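Local coordinates for putative isochorismatase (Streptomyces avermitilis, PDB 3KL2), which probably acts as a hydrolase of the isochorismatase-like cysteine hydrolase family, although the structure alone does not show its substrate, at the interface of chains A and B and the interface of chains A and C. Residues are numbered along the deposited sequence; one frame, centred on the assembly and turned at random. Chains: chain A/B/C, Putative isochorismatase.

Contact 1: the interface of chains A and B. Residues chain A 192-193, 196, 200; chain B 192-193, 196, 200.
Helix 191-205 of this isochorismatase-fold protein crosses its own copy obliquely in a roughly opposite sense, so that residues 193, 196 and 200 of A face residues 200, 196 and 193 of B across a two-fold axis. Both outer layers are glutamate-on-tyrosine contacts. The CG methylene of B:Glu193 sits over a face of the A:Tyr200 ring, 3.8 Å from its centroid, nearer the CD2 side of the rim, where CG to A:Tyr200 CD2 is 3.3 Å. In the twin, A:Glu193 CG lies 3.7 Å from B:Tyr200 CD2. Each glutamate has CG anti to its carbonyl carbon (chi1 -60° in A:Glu193) and an extended chain beyond it, which lays the aliphatic part across the ring and carries the carboxylate onward, its plane tilted about 35° to the ring of A:Tyr200. At the centre the two asparagine side chains cross almost at a right angle, and A:Asn196 ND2 stands 3.0 Å from B:Asn196 ND2. Two donors meet there without a hydrogen bond, so one amide may be better modelled flipped. A:Asn196 ND2 also comes within 3.5 Å of B:Tyr200 CE2, its amide nearly coplanar with the ring (20°). The patch joins two subunits chiefly by packing, and would probably support dimer formation if this assembly is the biological one.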
loop_
_atom_site.group_PDB
_atom_site.type_symbol
_atom_site.label_atom_id
_atom_site.label_comp_id
_atom_site.label_asym_id
_atom_site.label_seq_id
_atom_site.Cartn_x
_atom_site.Cartn_y
_atom_site.Cartn_z
ATOM N N GLU A 192 -28.301 -4.522 14.905
ATOM C CA GLU A 192 -27.691 -3.533 15.771
ATOM C C GLU A 192 -26.302 -3.145 15.196
ATOM O O GLU A 192 -26.047 -1.967 14.962
ATOM C CB GLU A 192 -27.639 -4.020 17.247
ATOM N N GLU A 193 -25.447 -4.133 14.921
ATOM C CA GLU A 193 -24.122 -3.879 14.297
ATOM C C GLU A 193 -24.278 -3.122 12.975
ATOM O O GLU A 193 -23.549 -2.170 12.697
ATOM C CB GLU A 193 -23.342 -5.180 14.054
ATOM C CG GLU A 193 -23.033 -5.994 15.321
ATOM C CD GLU A 193 -22.069 -7.214 15.097
ATOM O OE1 GLU A 193 -21.559 -7.433 13.958
ATOM O OE2 GLU A 193 -21.832 -7.945 16.112
ATOM N N ASN A 196 -25.537 0.709 13.515
ATOM C CA ASN A 196 -24.543 1.525 14.176
ATOM C C ASN A 196 -23.459 1.931 13.148
ATOM O O ASN A 196 -23.180 3.137 12.952
ATOM C CB ASN A 196 -24.002 0.810 15.427
ATOM C CG ASN A 196 -25.017 0.880 16.672
ATOM O OD1 ASN A 196 -25.803 1.828 16.814
ATOM N ND2 ASN A 196 -24.956 -0.117 17.552
ATOM N N TYR A 200 -23.075 5.915 12.425
ATOM C CA TYR A 200 -21.916 6.490 13.076
ATOM C C TYR A 200 -20.669 6.522 12.158
ATOM O O TYR A 200 -20.086 7.586 11.972
ATOM C CB TYR A 200 -21.572 5.672 14.321
ATOM C CG TYR A 200 -22.647 5.604 15.423
ATOM C CD1 TYR A 200 -23.784 6.432 15.396
ATOM C CD2 TYR A 200 -22.481 4.740 16.521
ATOM C CE1 TYR A 200 -24.732 6.387 16.397
ATOM C CE2 TYR A 200 -23.420 4.701 17.543
ATOM C CZ TYR A 200 -24.558 5.525 17.477
ATOM O OH TYR A 200 -25.524 5.502 18.485
ATOM N N GLU B 192 -21.318 6.101 23.387
ATOM C CA GLU B 192 -22.048 5.064 22.702
ATOM C C GLU B 192 -21.180 4.470 21.592
ATOM O O GLU B 192 -21.060 3.235 21.485
ATOM C CB GLU B 192 -23.364 5.609 22.113
ATOM N N GLU B 193 -20.568 5.337 20.773
ATOM C CA GLU B 193 -19.753 4.876 19.635
ATOM C C GLU B 193 -18.519 4.197 20.190
ATOM O O GLU B 193 -18.045 3.211 19.666
ATOM C CB GLU B 193 -19.319 6.034 18.742
ATOM C CG GLU B 193 -20.461 6.849 18.066
ATOM C CD GLU B 193 -19.937 8.046 17.209
ATOM O OE1 GLU B 193 -18.680 8.210 17.097
ATOM O OE2 GLU B 193 -20.791 8.816 16.663
ATOM N N ASN B 196 -19.539 0.661 21.428
ATOM C CA ASN B 196 -19.985 -0.192 20.331
ATOM C C ASN B 196 -18.813 -0.698 19.473
ATOM O O ASN B 196 -18.762 -1.882 19.136
ATOM C CB ASN B 196 -21.074 0.504 19.471
ATOM C CG ASN B 196 -22.429 0.683 20.231
ATOM O OD1 ASN B 196 -22.638 0.157 21.336
ATOM N ND2 ASN B 196 -23.350 1.430 19.620
ATOM N N TYR B 200 -18.254 -4.647 19.319
ATOM C CA TYR B 200 -18.532 -5.280 18.057
ATOM C C TYR B 200 -17.297 -5.401 17.136
ATOM O O TYR B 200 -17.097 -6.427 16.486
ATOM C CB TYR B 200 -19.574 -4.471 17.279
ATOM C CG TYR B 200 -20.909 -4.236 17.931
ATOM C CD1 TYR B 200 -21.354 -5.005 19.014
ATOM C CD2 TYR B 200 -21.767 -3.251 17.424
ATOM C CE1 TYR B 200 -22.635 -4.776 19.598
ATOM C CE2 TYR B 200 -23.014 -3.016 17.985
ATOM C CZ TYR B 200 -23.458 -3.780 19.070
ATOM O OH TYR B 200 -24.720 -3.535 19.618
#

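Contact 2: the interface of chains A and C. Residues chain A 87-90, 132; chain C 126, 144-145, 148-149.
The backbone nitrogen A:Thr90 N is gripped across the interface by one nearly straight hydrogen bond, to the hydroxyl C:Ser148 OG at 2.8 Å and 168° at the hydrogen. In this isochorismatase-family protein the acceptor stands at the C-terminal end of helix 142-148 of chain C, and a loop of chain A, residues 87-90, runs across that end. C:Ser148 places OG anti to its own backbone N (chi1 -159°), which aims it at the loop; its carbonyl oxygen is also near A:Thr90 N, but the N-H points away from it. A second polar tie comes from C:Lys149, whose chain bends at chi3 and chi4 so that the ammonium NZ gives a hydrogen bond to A:Gly87 O at 2.8 Å, approaching nearly along the C=O axis. Beside these ties C:Ile145 packs with its CG2 branch against A:Glu88 O (3.5 Å) and its CD1 tip against A:Glu88 CB (3.9 Å). The A:Glu88 carboxylate is turned back onto its own chain, where A:Arg132 takes it side-on: NH2 gives OE2 a hydrogen bond on its syn lone pair at 2.6 Å, also a salt bridge, while NE meets OE1 from above the carboxylate plane. This link within chain A is likely to steady the loop. C:Phe144, with CG anti to its backbone N (chi1 -173°), turns the CE2 edge of its ring to A:Leu89 CD2, 3.4 Å away in the ring plane, and CE2 also lies 3.6 Å from A:Arg132 CB.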
loop_
_atom_site.group_PDB
_atom_site.type_symbol
_atom_site.label_atom_id
_atom_site.label_comp_id
_atom_site.label_asym_id
_atom_site.label_seq_id
_atom_site.Cartn_x
_atom_site.Cartn_y
_atom_site.Cartn_z
ATOM N N GLY A 87 -4.161 -23.261 3.305
ATOM C CA GLY A 87 -2.688 -23.226 3.413
ATOM C C GLY A 87 -2.069 -21.867 3.003
ATOM O O GLY A 87 -0.840 -21.679 3.164
ATOM N N GLU A 88 -2.916 -20.953 2.503
ATOM C CA GLU A 88 -2.520 -19.582 2.169
ATOM C C GLU A 88 -2.551 -18.647 3.385
ATOM O O GLU A 88 -2.104 -17.479 3.275
ATOM C CB GLU A 88 -3.438 -18.948 1.072
ATOM C CG GLU A 88 -3.524 -19.776 -0.237
ATOM C CD GLU A 88 -4.650 -19.335 -1.165
ATOM O OE1 GLU A 88 -5.829 -19.259 -0.745
ATOM O OE2 GLU A 88 -4.366 -19.065 -2.347
ATOM N N LEU A 89 -3.137 -19.121 4.496
ATOM C CA LEU A 89 -3.267 -18.341 5.736
ATOM C C LEU A 89 -2.390 -18.962 6.791
ATOM O O LEU A 89 -2.064 -20.139 6.697
ATOM C CB LEU A 89 -4.682 -18.360 6.261
ATOM C CG LEU A 89 -5.762 -17.772 5.361
ATOM C CD1 LEU A 89 -7.108 -17.747 6.143
ATOM C CD2 LEU A 89 -5.397 -16.381 4.782
ATOM N N THR A 90 -2.030 -18.169 7.801
ATOM C CA THR A 90 -1.510 -18.713 9.062
ATOM C C THR A 90 -2.296 -19.916 9.525
ATOM O O THR A 90 -3.504 -19.922 9.427
ATOM C CB THR A 90 -1.581 -17.672 10.234
ATOM O OG1 THR A 90 -1.151 -18.287 11.463
ATOM C CG2 THR A 90 -3.007 -17.058 10.395
ATOM N N ARG A 132 -8.387 -12.094 0.062
ATOM C CA ARG A 132 -8.188 -13.054 1.130
ATOM C C ARG A 132 -8.464 -12.505 2.531
ATOM O O ARG A 132 -8.558 -13.263 3.470
ATOM C CB ARG A 132 -6.764 -13.543 1.104
ATOM C CG ARG A 132 -6.454 -14.430 -0.063
ATOM C CD ARG A 132 -7.152 -15.717 0.037
ATOM N NE ARG A 132 -6.660 -16.666 -0.930
ATOM C CZ ARG A 132 -6.954 -16.654 -2.230
ATOM N NH1 ARG A 132 -7.766 -15.724 -2.759
ATOM N NH2 ARG A 132 -6.440 -17.608 -3.000
ATOM N N ILE C 126 1.328 -22.503 -4.164
ATOM C CA ILE C 126 0.400 -21.362 -4.097
ATOM C C ILE C 126 0.504 -20.611 -5.396
ATOM O O ILE C 126 1.584 -20.446 -5.908
ATOM C CB ILE C 126 0.722 -20.448 -2.890
ATOM C CG1 ILE C 126 0.254 -21.136 -1.614
ATOM C CG2 ILE C 126 0.083 -19.051 -3.059
ATOM C CD1 ILE C 126 1.065 -20.779 -0.381
ATOM N N PHE C 144 -0.205 -10.088 1.638
ATOM C CA PHE C 144 -1.114 -10.754 2.537
ATOM C C PHE C 144 -0.673 -12.169 2.864
ATOM O O PHE C 144 -0.649 -12.534 4.006
ATOM C CB PHE C 144 -2.525 -10.778 1.987
ATOM C CG PHE C 144 -3.520 -11.302 2.958
ATOM C CD1 PHE C 144 -4.190 -10.452 3.805
ATOM C CD2 PHE C 144 -3.741 -12.658 3.072
ATOM C CE1 PHE C 144 -5.095 -10.959 4.717
ATOM C CE2 PHE C 144 -4.653 -13.158 3.993
ATOM C CZ PHE C 144 -5.323 -12.329 4.801
ATOM N N ILE C 145 -0.309 -12.967 1.872
ATOM C CA ILE C 145 -0.092 -14.386 2.094
ATOM C C ILE C 145 1.242 -14.634 2.784
ATOM O O ILE C 145 1.334 -15.443 3.698
ATOM C CB ILE C 145 -0.224 -15.173 0.742
ATOM C CG1 ILE C 145 -1.690 -15.180 0.292
ATOM C CG2 ILE C 145 0.297 -16.552 0.866
ATOM C CD1 ILE C 145 -1.961 -15.987 -0.970
ATOM N N SER C 148 0.699 -13.484 6.322
ATOM C CA SER C 148 -0.111 -14.482 7.008
ATOM C C SER C 148 0.684 -15.768 7.357
ATOM O O SER C 148 0.488 -16.340 8.431
ATOM C CB SER C 148 -1.363 -14.861 6.230
ATOM O OG SER C 148 -2.296 -15.432 7.127
ATOM N N LYS C 149 1.588 -16.193 6.493
ATOM C CA LYS C 149 2.314 -17.451 6.721
ATOM C C LYS C 149 3.583 -17.282 7.568
ATOM O O LYS C 149 4.276 -18.240 7.836
ATOM C CB LYS C 149 2.675 -18.089 5.360
ATOM C CG LYS C 149 1.413 -18.519 4.535
ATOM C CD LYS C 149 1.741 -19.114 3.146
ATOM C CE LYS C 149 2.485 -20.441 3.247
ATOM N NZ LYS C 149 1.744 -21.393 4.114
#

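Contact 3: the interface of chains A and B. Residues chain A 95-97, 133-135, 163, 167; chain B 170, 173-174, 204-205.
Among the hydrogen bonds joining these isochorismatase-family subunits, the tightest centre on B:Glu174, on helix 164-174. Its chain folds at chi2 (-71°), and the carboxylate oxygen OE2 accepts two backbone N-H groups: A:Leu134 N on its syn lone pair at 2.7 Å, and A:Asp135 N from above the carboxylate plane, in a nearly straight bond (175° at H). The other oxygen, OE1, reaches A:Asp135 O through water 1. An alanine here would remove both direct bonds and the water link, and would probably leave the 134-135 backbone less firmly held. Two further N-H groups at the start of helix 96-103 are met by chain B. A:Ile96 N bonds to B:Met204 O (2.9 Å) on a lone pair, and A:Leu97 N bonds to the phenol oxygen OH of B:Tyr173 (3.2 Å). B:Arg170 NH1 gives A:Ser167 OG an in-plane bond of 2.9 Å, while B:Phe205 lies over the guanidinium face and probably limits its rotation.

Apolar packing fills in between. A:Cys163, immediately before the expected nucleophilic cysteine that opens helix 164-174, is pressed at CB by the B:Met204 CE methyl (a tight 3.2 Å), with SG 3.8 Å from B:Phe205 CZ. A:Leu134 meets B:Phe205 tip to tip, CD2 to CE1 4.0 Å.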
loop_
_atom_site.group_PDB
_atom_site.type_symbol
_atom_site.label_atom_id
_atom_site.label_comp_id
_atom_site.label_asym_id
_atom_site.label_seq_id
_atom_site.Cartn_x
_atom_site.Cartn_y
_atom_site.Cartn_z
ATOM N N GLY A 95 -9.259 -13.468 15.279
ATOM C CA GLY A 95 -10.168 -12.463 14.770
ATOM C C GLY A 95 -11.143 -13.103 13.830
ATOM O O GLY A 95 -11.319 -14.298 13.848
ATOM N N ILE A 96 -11.752 -12.297 12.986
ATOM C CA ILE A 96 -12.859 -12.729 12.147
ATOM C C ILE A 96 -12.496 -13.805 11.105
ATOM O O ILE A 96 -13.370 -14.537 10.675
ATOM C CB ILE A 96 -13.494 -11.503 11.453
ATOM C CG1 ILE A 96 -14.839 -11.830 10.782
ATOM C CG2 ILE A 96 -12.524 -10.935 10.443
ATOM C CD1 ILE A 96 -15.952 -12.289 11.722
ATOM N N LEU A 97 -11.229 -13.920 10.707
ATOM C CA LEU A 97 -10.855 -14.923 9.699
ATOM C C LEU A 97 -10.778 -16.310 10.303
ATOM O O LEU A 97 -10.848 -17.296 9.585
ATOM C CB LEU A 97 -9.528 -14.596 8.993
ATOM C CG LEU A 97 -9.494 -13.523 7.895
ATOM C CD1 LEU A 97 -8.062 -13.379 7.394
ATOM C CD2 LEU A 97 -10.484 -13.790 6.708
ATOM N N GLY A 133 -8.577 -11.182 2.656
ATOM C CA GLY A 133 -8.846 -10.553 3.918
ATOM C C GLY A 133 -10.132 -9.828 3.761
ATOM O O GLY A 133 -10.959 -10.193 2.937
ATOM N N LEU A 134 -10.305 -8.788 4.564
ATOM C CA LEU A 134 -11.571 -8.087 4.650
ATOM C C LEU A 134 -11.583 -6.839 3.822
ATOM O O LEU A 134 -12.580 -6.511 3.125
ATOM C CB LEU A 134 -11.857 -7.745 6.112
ATOM C CG LEU A 134 -11.906 -8.915 7.133
ATOM C CD1 LEU A 134 -12.715 -10.144 6.605
ATOM C CD2 LEU A 134 -10.539 -9.311 7.581
ATOM N N ASP A 135 -10.514 -6.073 3.927
ATOM C CA ASP A 135 -10.412 -4.863 3.117
ATOM C C ASP A 135 -10.207 -5.264 1.654
ATOM O O ASP A 135 -9.296 -5.973 1.348
ATOM C CB ASP A 135 -9.228 -4.043 3.631
ATOM C CG ASP A 135 -9.065 -2.742 2.890
ATOM O OD1 ASP A 135 -9.827 -2.476 1.919
ATOM O OD2 ASP A 135 -8.142 -1.985 3.271
ATOM N N CYS A 163 -17.742 -5.015 8.591
ATOM C CA CYS A 163 -16.492 -5.694 8.431
ATOM C C CYS A 163 -15.832 -5.280 7.107
ATOM O O CYS A 163 -15.313 -4.175 7.008
ATOM C CB CYS A 163 -16.705 -7.191 8.576
ATOM S SG CYS A 163 -15.144 -8.072 8.793
ATOM N N SER A 167 -14.269 -1.824 5.957
ATOM C CA SER A 167 -12.819 -1.765 5.759
ATOM C C SER A 167 -12.446 -1.181 4.394
ATOM O O SER A 167 -11.527 -0.366 4.288
ATOM C CB SER A 167 -12.198 -3.113 5.893
ATOM O OG SER A 167 -12.205 -3.481 7.224
ATOM N N ARG B 170 -7.668 -2.249 11.799
ATOM C CA ARG B 170 -8.134 -2.991 10.612
ATOM C C ARG B 170 -7.010 -3.252 9.636
ATOM O O ARG B 170 -6.842 -4.379 9.172
ATOM C CB ARG B 170 -9.273 -2.233 9.906
ATOM C CG ARG B 170 -10.634 -2.315 10.649
ATOM C CD ARG B 170 -11.694 -1.438 10.019
ATOM N NE ARG B 170 -12.949 -1.498 10.758
ATOM C CZ ARG B 170 -14.041 -2.214 10.449
ATOM N NH1 ARG B 170 -14.119 -2.990 9.390
ATOM N NH2 ARG B 170 -15.090 -2.146 11.245
ATOM N N TYR B 173 -4.215 -5.756 11.053
ATOM C CA TYR B 173 -4.622 -7.128 10.951
ATOM C C TYR B 173 -4.515 -7.594 9.515
ATOM O O TYR B 173 -3.975 -8.645 9.253
ATOM C CB TYR B 173 -6.045 -7.209 11.457
ATOM C CG TYR B 173 -6.672 -8.532 11.393
ATOM C CD1 TYR B 173 -6.682 -9.341 12.481
ATOM C CD2 TYR B 173 -7.367 -8.945 10.259
ATOM C CE1 TYR B 173 -7.340 -10.576 12.464
ATOM C CE2 TYR B 173 -8.017 -10.157 10.237
ATOM C CZ TYR B 173 -7.989 -10.976 11.359
ATOM O OH TYR B 173 -8.620 -12.198 11.372
ATOM N N GLU B 174 -4.984 -6.780 8.571
ATOM C CA GLU B 174 -4.801 -7.116 7.142
ATOM C C GLU B 174 -3.338 -7.364 6.814
ATOM O O GLU B 174 -3.020 -8.167 5.959
ATOM C CB GLU B 174 -5.249 -5.970 6.239
ATOM C CG GLU B 174 -6.720 -5.728 6.171
ATOM C CD GLU B 174 -7.457 -6.789 5.429
ATOM O OE1 GLU B 174 -6.818 -7.611 4.749
ATOM O OE2 GLU B 174 -8.692 -6.833 5.534
ATOM N N MET B 204 -13.151 -8.497 16.048
ATOM C CA MET B 204 -12.951 -8.972 14.692
ATOM C C MET B 204 -11.493 -8.790 14.229
ATOM O O MET B 204 -11.029 -9.554 13.396
ATOM C CB MET B 204 -13.882 -8.257 13.708
ATOM C CG MET B 204 -15.383 -8.757 13.628
ATOM S SD MET B 204 -16.211 -7.518 12.590
ATOM C CE MET B 204 -17.139 -8.511 11.480
ATOM N N PHE B 205 -10.777 -7.798 14.755
ATOM C CA PHE B 205 -9.470 -7.409 14.171
ATOM C C PHE B 205 -8.330 -7.312 15.132
ATOM O O PHE B 205 -7.247 -6.897 14.722
ATOM C CB PHE B 205 -9.539 -6.065 13.456
ATOM C CG PHE B 205 -10.576 -5.983 12.379
ATOM C CD1 PHE B 205 -10.305 -6.426 11.114
ATOM C CD2 PHE B 205 -11.809 -5.395 12.627
ATOM C CE1 PHE B 205 -11.256 -6.325 10.096
ATOM C CE2 PHE B 205 -12.790 -5.277 11.623
ATOM C CZ PHE B 205 -12.509 -5.746 10.349
HETATM O O HOH W 1 -7.954 -8.166 2.312
#

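Contacts 1 and 3 belong to the same A-B interface, their C-alpha centres about 17 Å apart, and helix 191-205 of chain B serves both: its earlier part pairs with its copy in contact 1, and its last residues enter contact 3. Contact 2 turns chain A towards chain C; it lies about 14 Å from contact 3 and about 30 Å from contact 1. Adjacent residues tie the two partners together, since A:Arg132 belongs to contact 2 and A:Gly133 to contact 3. Chain A thus uses distinct surfaces for two different two-fold interfaces, consistent with the four-copy deposited assembly, although the structure alone does not show that this is the biological assembly.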